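Local structure of caprin-2 (Danio rerio, 4OUS) at the interface of chains A and B. The protein takes part in canonical Wnt signaling, its C1q domain probably assembling into trimers through interfaces between neighbouring jelly-roll subunits. Residues are numbered along the deposited sequence; one frame, centred on the assembly and turned at random. Chains: chain A/B, Caprin-2.

Contact 1: the interface of chains A and B. Residues chain A 60, 90-91, 93, 124; chain B 83, 85.
B:Tyr83 and B:Asn85 reach across to the carboxylate of A:Asp90. The phenol OH of B:Tyr83 donates to A:Asp90 OD1 at 2.8 Å, on the syn side. CG of B:Tyr83 is anti to its backbone N (chi1 172°), which extends the phenol toward the acid. The B:Asn85 amide donates through ND2 to A:Asp90 OD2 at 2.9 Å, its plane nearly perpendicular to that of the carboxylate. On its anti side OD1 also takes the backbone N of A:His91 at 2.7 Å, a bond within chain A helping fix the acid's rotation. An alanine in place of A:Asp90 would probably leave the B:Tyr83 hydroxyl and the B:Asn85 amide without their shared acceptor. Among apolar contacts, CB of A:His91 lies 3.6 Å from CE2 of B:Tyr83, and the imidazole stands nearly perpendicular to the phenol ring, edge to face. At the base of the B:Tyr83 side chain, CE1 of A:Tyr124 comes within 3.9 Å of its CB. Waters complete the join: one links OG1 of A:Thr93 to B:Tyr83 O, another the same hydroxyl to B:Tyr83 N, and a third ties A:His91 O to B:Asn85 N. The site lies where strand 77-84 of chain B ends, against the loop that leads into strand 93-102 of chain A.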
ATOM      1  N   LEU A  60       6.646  -9.993   3.588  1.00  5.71           N
ATOM      2  CA  LEU A  60       6.016 -11.247   3.980  1.00  5.95           C
ATOM      3  C   LEU A  60       6.885 -11.949   5.018  1.00  5.89           C
ATOM      4  O   LEU A  60       8.090 -12.116   4.799  1.00  6.65           O
ATOM      5  CB  LEU A  60       5.813 -12.151   2.761  1.00  6.89           C
ATOM      6  CG  LEU A  60       4.934 -13.382   2.983  1.00  7.23           C
ATOM      7  CD1 LEU A  60       3.471 -12.977   3.104  1.00 10.18           C
ATOM      8  CD2 LEU A  60       5.127 -14.407   1.873  1.00  9.54           C
ATOM      9  N   ASP A  90       1.223 -18.982  10.059  1.00 12.91           N
ATOM     10  CA  ASP A  90       1.131 -18.865   8.613  1.00 13.26           C
ATOM     11  C   ASP A  90       1.933 -17.640   8.193  1.00 11.16           C
ATOM     12  O   ASP A  90       2.373 -16.850   9.036  1.00 12.76           O
ATOM     13  CB  ASP A  90      -0.337 -18.740   8.188  1.00 14.05           C
ATOM     14  CG  ASP A  90      -0.598 -19.183   6.748  1.00 14.90           C
ATOM     15  OD1 ASP A  90       0.332 -19.204   5.917  1.00 14.08           O
ATOM     16  OD2 ASP A  90      -1.767 -19.507   6.450  1.00 22.84           O
ATOM     17  N   HIS A  91       2.126 -17.474   6.893  1.00 10.44           N
ATOM     18  CA  HIS A  91       2.681 -16.234   6.392  1.00  8.71           C
ATOM     19  C   HIS A  91       1.685 -15.104   6.632  1.00  8.70           C
ATOM     20  O   HIS A  91       0.473 -15.315   6.729  1.00 10.76           O
ATOM     21  CB  HIS A  91       3.010 -16.342   4.907  1.00  9.59           C
ATOM     22  CG  HIS A  91       3.956 -17.453   4.578  1.00  9.68           C
ATOM     23  ND1 HIS A  91       5.296 -17.413   4.894  1.00 11.12           N
ATOM     24  CD2 HIS A  91       3.751 -18.634   3.951  1.00 13.64           C
ATOM     25  CE1 HIS A  91       5.877 -18.525   4.481  1.00 14.04           C
ATOM     26  NE2 HIS A  91       4.962 -19.283   3.906  1.00 16.27           N
ATOM     27  N   THR A  93       1.692 -10.401   6.223  1.00  7.04           N
ATOM     28  CA  THR A  93       2.363  -9.299   5.549  1.00  6.92           C
ATOM     29  C   THR A  93       2.368  -8.043   6.404  1.00  5.87           C
ATOM     30  O   THR A  93       1.314  -7.593   6.867  1.00  7.67           O
ATOM     31  CB  THR A  93       1.693  -9.006   4.197  1.00  8.39           C
ATOM     32  OG1 THR A  93       1.601 -10.226   3.452  1.00 10.17           O
ATOM     33  CG2 THR A  93       2.479  -7.979   3.397  1.00 10.40           C
ATOM     34  N   TYR A 124       7.532 -11.439  -3.101  1.00  6.42           N
ATOM     35  CA  TYR A 124       6.506 -11.015  -2.150  1.00  6.12           C
ATOM     36  C   TYR A 124       6.931  -9.809  -1.317  1.00  5.45           C
ATOM     37  O   TYR A 124       6.097  -8.983  -0.939  1.00  7.32           O
ATOM     38  CB  TYR A 124       6.161 -12.156  -1.193  1.00  7.03           C
ATOM     39  CG  TYR A 124       5.522 -13.345  -1.843  1.00  6.44           C
ATOM     40  CD1 TYR A 124       4.150 -13.403  -2.016  1.00  6.81           C
ATOM     41  CD2 TYR A 124       6.283 -14.427  -2.271  1.00  7.84           C
ATOM     42  CE1 TYR A 124       3.546 -14.495  -2.604  1.00  8.00           C
ATOM     43  CE2 TYR A 124       5.685 -15.528  -2.864  1.00  8.50           C
ATOM     44  CZ  TYR A 124       4.316 -15.549  -3.019  1.00  6.95           C
ATOM     45  OH  TYR A 124       3.686 -16.621  -3.603  1.00  9.92           O
TER
ATOM     46  N   TYR B  83       0.402 -12.748  -0.860  1.00  6.63           N
ATOM     47  CA  TYR B  83      -0.189 -13.922  -0.230  1.00  6.72           C
ATOM     48  C   TYR B  83      -1.076 -13.486   0.910  1.00  6.57           C
ATOM     49  O   TYR B  83      -0.715 -12.560   1.646  1.00  8.07           O
ATOM     50  CB  TYR B  83       0.910 -14.842   0.304  1.00  8.30           C
ATOM     51  CG  TYR B  83       0.436 -16.015   1.142  1.00  8.32           C
ATOM     52  CD1 TYR B  83       0.158 -17.237   0.552  1.00  8.81           C
ATOM     53  CD2 TYR B  83       0.280 -15.903   2.521  1.00  7.71           C
ATOM     54  CE1 TYR B  83      -0.257 -18.322   1.304  1.00  9.92           C
ATOM     55  CE2 TYR B  83      -0.143 -16.987   3.287  1.00  8.80           C
ATOM     56  CZ  TYR B  83      -0.408 -18.196   2.670  1.00  8.10           C
ATOM     57  OH  TYR B  83      -0.820 -19.296   3.397  1.00 11.07           O
ATOM     58  N   ASN B  85      -3.742 -15.523   3.963  1.00  7.81           N
ATOM     59  CA  ASN B  85      -4.492 -16.665   4.424  1.00  8.18           C
ATOM     60  C   ASN B  85      -4.755 -16.544   5.904  1.00  9.45           C
ATOM     61  O   ASN B  85      -3.938 -16.000   6.640  1.00 11.10           O
ATOM     62  CB  ASN B  85      -3.735 -17.950   4.122  1.00  9.56           C
ATOM     63  CG  ASN B  85      -4.600 -19.169   4.245  1.00 11.76           C
ATOM     64  OD1 ASN B  85      -5.756 -19.161   3.825  1.00 12.02           O
ATOM     65  ND2 ASN B  85      -4.052 -20.231   4.825  1.00 16.79           N
TER
HETATM   66  O   HOH W   1      -0.630 -11.691   4.209  1.00  8.58           O
HETATM   67  O   HOH W   2      -1.843 -13.797   5.608  1.00  8.65           O
HETATM   68  O   HOH W   3       1.927 -10.820   0.678  1.00 10.89           O

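Contact 2: the interface of chains A and B. Residues chain A 56-58, 123-124, 126, 128; chain B 80, 95-97.
The imidazoles of A:His58 and B:His97 meet ND1 to ND1 at 2.9 Å, so one ring must give the proton and the other accept it; the structure alone does not show which. Their side chains cross obliquely, with A:His58 ND1 at the edge of the B:His97 ring and in its plane. At the far end of that ring, NE2 bonds to the hydroxyl OG of A:Ser128 at 2.6 Å, and the two bonds together restrain its rotation. CG of B:His97 sits between its backbone N and carbonyl carbon (chi1 75°), a placement that turns the imidazole toward chain A. The methyl CG2 of A:Ile56 sits over one face of this ring, displaced toward its rim, 3.9 Å from the centroid, while CA of B:Asn96 lies centrally over a face of the A:His58 ring. A:Thr126 and B:Asn96 meet tip to tip: the threonine OG1 donates to the amide OD1 at 2.7 Å, in the carbonyl plane and on a lone pair. That oxygen also accepts B:His97 N within its own chain at 2.8 Å, which helps hold the amide. A water joins A:His58 NE2 to B:Ser95 OG. The patch sets strand 93-102 of chain B against strands 51-60 and 125-134 of chain A.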
ATOM      1  N   ILE A  56       6.854   3.013  -0.055  1.00  5.57           N
ATOM      2  CA  ILE A  56       5.876   1.960   0.185  1.00  5.28           C
ATOM      3  C   ILE A  56       6.645   0.659   0.420  1.00  5.13           C
ATOM      4  O   ILE A  56       7.668   0.414  -0.236  1.00  5.59           O
ATOM      5  CB  ILE A  56       4.899   1.779  -1.013  1.00  6.70           C
ATOM      6  CG1 ILE A  56       4.340   3.113  -1.513  1.00  9.13           C
ATOM      7  CG2 ILE A  56       3.779   0.806  -0.656  1.00  7.95           C
ATOM      8  CD1 ILE A  56       3.474   2.985  -2.756  1.00 12.09           C
ATOM      9  N   PHE A  57       6.178  -0.192   1.330  1.00  4.94           N
ATOM     10  CA  PHE A  57       6.798  -1.498   1.498  1.00  4.94           C
ATOM     11  C   PHE A  57       5.764  -2.542   1.873  1.00  4.61           C
ATOM     12  O   PHE A  57       4.748  -2.233   2.500  1.00  4.90           O
ATOM     13  CB  PHE A  57       7.933  -1.456   2.537  1.00  6.01           C
ATOM     14  CG  PHE A  57       7.494  -1.138   3.940  1.00  5.96           C
ATOM     15  CD1 PHE A  57       7.131  -2.154   4.812  1.00  7.30           C
ATOM     16  CD2 PHE A  57       7.487   0.164   4.407  1.00  7.82           C
ATOM     17  CE1 PHE A  57       6.746  -1.874   6.117  1.00  8.71           C
ATOM     18  CE2 PHE A  57       7.103   0.442   5.714  1.00  9.32           C
ATOM     19  CZ  PHE A  57       6.740  -0.578   6.563  1.00  9.78           C
ATOM     20  N   HIS A  58       6.051  -3.782   1.482  1.00  4.76           N
ATOM     21  CA  HIS A  58       5.232  -4.951   1.771  1.00  5.33           C
ATOM     22  C   HIS A  58       6.185  -6.083   2.101  1.00  5.36           C
ATOM     23  O   HIS A  58       6.945  -6.493   1.220  1.00  6.62           O
ATOM     24  CB  HIS A  58       4.369  -5.345   0.568  1.00  6.48           C
ATOM     25  CG  HIS A  58       3.246  -4.402   0.283  1.00  6.12           C
ATOM     26  ND1 HIS A  58       3.384  -3.264  -0.484  1.00  6.91           N
ATOM     27  CD2 HIS A  58       1.951  -4.451   0.665  1.00  7.39           C
ATOM     28  CE1 HIS A  58       2.216  -2.650  -0.553  1.00  8.04           C
ATOM     29  NE2 HIS A  58       1.329  -3.351   0.130  1.00  8.89           N
ATOM     30  N   LYS A 123       8.811 -12.710  -5.457  0.51  7.07           N
ATOM     31  CA  LYS A 123       8.963 -11.314  -5.053  0.51  6.41           C
ATOM     32  C   LYS A 123       7.761 -10.798  -4.245  0.51  6.22           C
ATOM     33  O   LYS A 123       7.069  -9.853  -4.638  0.51  6.44           O
ATOM     34  CB  LYS A 123       9.225 -10.455  -6.298  0.51  7.47           C
ATOM     35  CG  LYS A 123      10.510 -10.877  -7.023  0.51  7.59           C
ATOM     36  CD  LYS A 123      10.650 -10.255  -8.409  0.51  8.99           C
ATOM     37  CE  LYS A 123       9.967 -11.083  -9.491  0.51 10.30           C
ATOM     38  NZ  LYS A 123      10.847 -12.187  -9.968  0.51 12.16           N
ATOM     39  N   TYR A 124       7.532 -11.439  -3.101  1.00  6.42           N
ATOM     40  CA  TYR A 124       6.506 -11.015  -2.150  1.00  6.12           C
ATOM     41  C   TYR A 124       6.931  -9.809  -1.317  1.00  5.45           C
ATOM     42  O   TYR A 124       6.097  -8.983  -0.939  1.00  7.32           O
ATOM     43  CB  TYR A 124       6.161 -12.156  -1.193  1.00  7.03           C
ATOM     44  CG  TYR A 124       5.522 -13.345  -1.843  1.00  6.44           C
ATOM     45  CD1 TYR A 124       4.150 -13.403  -2.016  1.00  6.81           C
ATOM     46  CD2 TYR A 124       6.283 -14.427  -2.271  1.00  7.84           C
ATOM     47  CE1 TYR A 124       3.546 -14.495  -2.604  1.00  8.00           C
ATOM     48  CE2 TYR A 124       5.685 -15.528  -2.864  1.00  8.50           C
ATOM     49  CZ  TYR A 124       4.316 -15.549  -3.019  1.00  6.95           C
ATOM     50  OH  TYR A 124       3.686 -16.621  -3.603  1.00  9.92           O
ATOM     51  N   THR A 126       8.904  -6.453  -0.733  1.00  5.27           N
ATOM     52  CA  THR A 126       9.232  -5.357  -1.629  1.00  5.72           C
ATOM     53  C   THR A 126       9.379  -4.031  -0.887  1.00  4.81           C
ATOM     54  O   THR A 126       8.817  -3.826   0.195  1.00  5.60           O
ATOM     55  CB  THR A 126       8.133  -5.177  -2.671  1.00  5.98           C
ATOM     56  OG1 THR A 126       6.916  -4.919  -1.962  1.00  6.76           O
ATOM     57  CG2 THR A 126       7.982  -6.415  -3.551  1.00  7.28           C
ATOM     58  N   SER A 128       9.815   0.222  -2.245  1.00  5.24           N
ATOM     59  CA  SER A 128       9.956   1.181  -3.332  1.00  5.88           C
ATOM     60  C   SER A 128       9.864   2.602  -2.833  1.00  5.63           C
ATOM     61  O   SER A 128       9.334   2.874  -1.753  1.00  5.76           O
ATOM     62  CB  SER A 128       8.879   0.993  -4.400  1.00  8.55           C
ATOM     63  OG  SER A 128       8.801  -0.347  -4.824  1.00  9.31           O
TER
ATOM     64  N   VAL B  80       5.676  -8.799  -9.080  1.00  6.20           N
ATOM     65  CA  VAL B  80       5.634  -8.963  -7.627  1.00  5.94           C
ATOM     66  C   VAL B  80       4.427  -9.824  -7.298  1.00  5.74           C
ATOM     67  O   VAL B  80       3.529  -9.982  -8.130  1.00  6.54           O
ATOM     68  CB  VAL B  80       5.546  -7.612  -6.847  1.00  6.34           C
ATOM     69  CG1 VAL B  80       6.741  -6.715  -7.135  1.00  7.49           C
ATOM     70  CG2 VAL B  80       4.237  -6.878  -7.123  1.00  7.50           C
ATOM     71  N   SER B  95      -1.752  -7.838  -0.695  1.00  5.54           N
ATOM     72  CA  SER B  95      -1.433  -6.536  -1.264  0.61  5.60           C
ATOM     73  C   SER B  95       0.033  -6.433  -1.635  1.00  4.89           C
ATOM     74  O   SER B  95       0.890  -7.090  -1.029  1.00  5.79           O
ATOM     75  CB  SER B  95      -1.807  -5.412  -0.287  0.61  6.58           C
ATOM     76  OG  SER B  95      -1.035  -5.471   0.899  0.61  8.73           O
ATOM     77  N   ASN B  96       0.313  -5.613  -2.637  1.00  5.16           N
ATOM     78  CA  ASN B  96       1.682  -5.256  -2.966  1.00  5.03           C
ATOM     79  C   ASN B  96       1.658  -4.015  -3.860  1.00  5.02           C
ATOM     80  O   ASN B  96       0.602  -3.400  -4.075  1.00  5.93           O
ATOM     81  CB  ASN B  96       2.440  -6.418  -3.624  1.00  5.15           C
ATOM     82  CG  ASN B  96       3.914  -6.443  -3.234  1.00  5.43           C
ATOM     83  OD1 ASN B  96       4.528  -5.392  -3.033  1.00  5.83           O
ATOM     84  ND2 ASN B  96       4.490  -7.633  -3.136  1.00  6.97           N
ATOM     85  N   HIS B  97       2.825  -3.651  -4.362  1.00  5.83           N
ATOM     86  CA  HIS B  97       2.995  -2.461  -5.166  1.00  5.68           C
ATOM     87  C   HIS B  97       4.218  -2.685  -6.051  1.00  5.68           C
ATOM     88  O   HIS B  97       5.018  -3.591  -5.787  1.00  6.33           O
ATOM     89  CB  HIS B  97       3.226  -1.251  -4.272  1.00  6.48           C
ATOM     90  CG  HIS B  97       4.608  -1.246  -3.711  1.00  7.15           C
ATOM     91  ND1 HIS B  97       4.979  -1.994  -2.614  1.00  7.28           N
ATOM     92  CD2 HIS B  97       5.742  -0.686  -4.188  1.00  7.92           C
ATOM     93  CE1 HIS B  97       6.279  -1.854  -2.416  1.00  8.28           C
ATOM     94  NE2 HIS B  97       6.766  -1.070  -3.360  1.00  8.82           N
TER
HETATM   95  O   HOH W   4       3.234  -8.645  -0.200  1.00  8.01           O
HETATM   96  O   HOH W   5      -0.983  -3.087   2.353  0.33 13.03           O

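Contact 3: the interface of chains A and B. Residues chain A 7-9, 31-32, 127-128; chain B 80, 97-100.
A:Ser9 and A:Thr32 grip the backbone of B:Val99 in this part of the interface between two C1q domains, whose family fold is a jelly-roll beta-sandwich. The amide N of B:Val99 donates to the A:Ser9 hydroxyl OG at 3.0 Å, almost straight at 176°. The carbonyl O of the same residue accepts OG1 of A:Thr32 at 3.1 Å, from a donor well above the carbonyl plane. With both peptide groups engaged, the valine side chain packs against chain A: its CB is 3.8 Å from CB of A:Ser9, and CG2 is 4.0 Å from CB of A:Ser128. Farther along, A:His31 runs alongside B:Leu100 in the same direction, with CG of the imidazole 4.1 Å from the leucine methyl CD2. The opposite part of that imidazole, CE1, meets the methyl CG1 of B:Val80 at 4.0 Å. In the second shell, A:Ser9 OG, anti to its backbone N (chi1 -165°), shares a 2.8 Å hydrogen bond with A:Ser128 OG, which connects the B:Val99 amide to the B:His97 imidazole through two hydroxyls. Behind A:Ser128, the ring of A:Phe8 has the serine's carbonyl carbon over one face, and CE1 of A:Phe8 stands over the centre of the A:Phe127 ring.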
ATOM      1  N   ALA A   7      13.522   7.065  -8.694  1.00  7.15           N
ATOM      2  CA  ALA A   7      12.564   6.047  -8.290  1.00  7.54           C
ATOM      3  C   ALA A   7      13.259   4.712  -8.210  1.00  6.62           C
ATOM      4  O   ALA A   7      14.088   4.391  -9.056  1.00  8.54           O
ATOM      5  CB  ALA A   7      11.399   5.976  -9.270  1.00  8.50           C
ATOM      6  N   PHE A   8      12.918   3.918  -7.203  1.00  7.21           N
ATOM      7  CA  PHE A   8      13.425   2.560  -7.127  1.00  6.52           C
ATOM      8  C   PHE A   8      12.299   1.621  -6.745  1.00  6.39           C
ATOM      9  O   PHE A   8      11.313   2.026  -6.112  1.00  6.43           O
ATOM     10  CB  PHE A   8      14.590   2.428  -6.132  1.00  7.37           C
ATOM     11  CG  PHE A   8      14.185   2.593  -4.699  1.00  7.05           C
ATOM     12  CD1 PHE A   8      13.858   1.497  -3.919  1.00  8.23           C
ATOM     13  CD2 PHE A   8      14.128   3.852  -4.131  1.00  8.01           C
ATOM     14  CE1 PHE A   8      13.467   1.665  -2.602  1.00  8.55           C
ATOM     15  CE2 PHE A   8      13.751   4.022  -2.819  1.00  9.07           C
ATOM     16  CZ  PHE A   8      13.417   2.926  -2.054  1.00  9.56           C
ATOM     17  N   SER A   9      12.464   0.359  -7.114  1.00  5.87           N
ATOM     18  CA  SER A   9      11.509  -0.661  -6.737  1.00  6.30           C
ATOM     19  C   SER A   9      12.287  -1.950  -6.568  1.00  5.34           C
ATOM     20  O   SER A   9      12.822  -2.491  -7.542  1.00  6.60           O
ATOM     21  CB  SER A   9      10.412  -0.774  -7.787  1.00  7.40           C
ATOM     22  OG  SER A   9       9.311  -1.499  -7.284  1.00  9.55           O
ATOM     23  N   HIS A  31      13.647  -3.756  -9.921  1.00  7.91           N
ATOM     24  CA  HIS A  31      12.944  -3.542 -11.177  1.00  7.51           C
ATOM     25  C   HIS A  31      13.299  -2.195 -11.780  1.00  8.07           C
ATOM     26  O   HIS A  31      13.281  -2.039 -13.003  1.00 10.98           O
ATOM     27  CB  HIS A  31      11.435  -3.624 -10.977  1.00  8.73           C
ATOM     28  CG  HIS A  31      10.946  -5.006 -10.689  1.00 10.04           C
ATOM     29  ND1 HIS A  31      10.272  -5.332  -9.532  1.00 14.80           N
ATOM     30  CD2 HIS A  31      11.029  -6.149 -11.410  1.00 13.78           C
ATOM     31  CE1 HIS A  31       9.963  -6.615  -9.550  1.00 16.72           C
ATOM     32  NE2 HIS A  31      10.406  -7.134 -10.679  1.00 15.46           N
ATOM     33  N   THR A  32      13.549  -1.198 -10.931  0.51  8.63           N
ATOM     34  CA  THR A  32      13.936   0.140 -11.373  0.51  7.90           C
ATOM     35  C   THR A  32      14.866   0.768 -10.350  0.51  7.25           C
ATOM     36  O   THR A  32      14.762   0.493  -9.155  0.51  6.88           O
ATOM     37  CB  THR A  32      12.723   1.090 -11.568  0.51 16.25           C
ATOM     38  OG1 THR A  32      11.895   1.068 -10.399  0.51 14.65           O
ATOM     39  CG2 THR A  32      11.893   0.715 -12.788  0.51 14.50           C
ATOM     40  N   PHE A 127      10.094  -3.110  -1.518  1.00  5.14           N
ATOM     41  CA  PHE A 127      10.363  -1.779  -0.971  1.00  5.09           C
ATOM     42  C   PHE A 127      10.586  -0.856  -2.153  1.00  5.27           C
ATOM     43  O   PHE A 127      11.449  -1.134  -2.984  1.00  5.53           O
ATOM     44  CB  PHE A 127      11.600  -1.848  -0.064  1.00  5.78           C
ATOM     45  CG  PHE A 127      12.050  -0.528   0.551  1.00  5.57           C
ATOM     46  CD1 PHE A 127      11.165   0.478   0.905  1.00  5.63           C
ATOM     47  CD2 PHE A 127      13.402  -0.344   0.816  1.00  6.31           C
ATOM     48  CE1 PHE A 127      11.635   1.647   1.502  1.00  6.81           C
ATOM     49  CE2 PHE A 127      13.872   0.804   1.412  1.00  7.11           C
ATOM     50  CZ  PHE A 127      12.993   1.808   1.755  1.00  7.30           C
ATOM     51  N   SER A 128       9.815   0.222  -2.245  1.00  5.24           N
ATOM     52  CA  SER A 128       9.956   1.181  -3.332  1.00  5.88           C
ATOM     53  C   SER A 128       9.864   2.602  -2.833  1.00  5.63           C
ATOM     54  O   SER A 128       9.334   2.874  -1.753  1.00  5.76           O
ATOM     55  CB  SER A 128       8.879   0.993  -4.400  1.00  8.55           C
ATOM     56  OG  SER A 128       8.801  -0.347  -4.824  1.00  9.31           O
TER
ATOM     57  N   VAL B  80       5.676  -8.799  -9.080  1.00  6.20           N
ATOM     58  CA  VAL B  80       5.634  -8.963  -7.627  1.00  5.94           C
ATOM     59  C   VAL B  80       4.427  -9.824  -7.298  1.00  5.74           C
ATOM     60  O   VAL B  80       3.529  -9.982  -8.130  1.00  6.54           O
ATOM     61  CB  VAL B  80       5.546  -7.612  -6.847  1.00  6.34           C
ATOM     62  CG1 VAL B  80       6.741  -6.715  -7.135  1.00  7.49           C
ATOM     63  CG2 VAL B  80       4.237  -6.878  -7.123  1.00  7.50           C
ATOM     64  N   HIS B  97       2.825  -3.651  -4.362  1.00  5.83           N
ATOM     65  CA  HIS B  97       2.995  -2.461  -5.166  1.00  5.68           C
ATOM     66  C   HIS B  97       4.218  -2.685  -6.051  1.00  5.68           C
ATOM     67  O   HIS B  97       5.018  -3.591  -5.787  1.00  6.33           O
ATOM     68  CB  HIS B  97       3.226  -1.251  -4.272  1.00  6.48           C
ATOM     69  CG  HIS B  97       4.608  -1.246  -3.711  1.00  7.15           C
ATOM     70  ND1 HIS B  97       4.979  -1.994  -2.614  1.00  7.28           N
ATOM     71  CD2 HIS B  97       5.742  -0.686  -4.188  1.00  7.92           C
ATOM     72  CE1 HIS B  97       6.279  -1.854  -2.416  1.00  8.28           C
ATOM     73  NE2 HIS B  97       6.766  -1.070  -3.360  1.00  8.82           N
ATOM     74  N   ALA B  98       4.402  -1.835  -7.056  1.00  5.62           N
ATOM     75  CA  ALA B  98       5.635  -1.854  -7.832  1.00  6.50           C
ATOM     76  C   ALA B  98       5.801  -0.542  -8.574  1.00  5.79           C
ATOM     77  O   ALA B  98       4.818   0.131  -8.885  1.00  7.32           O
ATOM     78  CB  ALA B  98       5.646  -3.016  -8.819  1.00  9.22           C
ATOM     79  N   VAL B  99       7.050  -0.177  -8.847  1.00  6.10           N
ATOM     80  CA  VAL B  99       7.341   0.872  -9.814  1.00  6.68           C
ATOM     81  C   VAL B  99       8.048   0.201 -10.979  1.00  6.72           C
ATOM     82  O   VAL B  99       9.130  -0.366 -10.809  1.00  8.65           O
ATOM     83  CB  VAL B  99       8.216   2.003  -9.245  1.00  8.58           C
ATOM     84  CG1 VAL B  99       8.322   3.139 -10.261  1.00  9.84           C
ATOM     85  CG2 VAL B  99       7.648   2.502  -7.929  1.00 10.62           C
ATOM     86  N   LEU B 100       7.423   0.249 -12.151  1.00  7.32           N
ATOM     87  CA  LEU B 100       7.894  -0.497 -13.309  1.00  8.07           C
ATOM     88  C   LEU B 100       8.211   0.403 -14.482  1.00  8.01           C
ATOM     89  O   LEU B 100       7.486   1.358 -14.762  1.00  9.09           O
ATOM     90  CB  LEU B 100       6.848  -1.511 -13.760  1.00  8.60           C
ATOM     91  CG  LEU B 100       6.367  -2.539 -12.739  1.00  8.72           C
ATOM     92  CD1 LEU B 100       5.307  -3.421 -13.373  1.00 11.17           C
ATOM     93  CD2 LEU B 100       7.522  -3.374 -12.205  1.00 10.57           C
TER

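The three contacts run in sequence along one interface. The C-alpha centres of contact 2 and contact 3 are about 8 Å apart, those of contact 1 and contact 2 about 11 Å, and those of contact 1 and contact 3 about 19 Å. A:Tyr124 joins contact 1 to contact 2, while A:Ser128, B:Val80 and B:His97 belong to both contact 2 and contact 3. Strand 77-84 of chain B contributes to all three. Because the two copies meet through different surfaces and the deposited assembly holds three, the interface fits a ring-like trimer, the usual C1q arrangement, in which each subunit would use both surfaces.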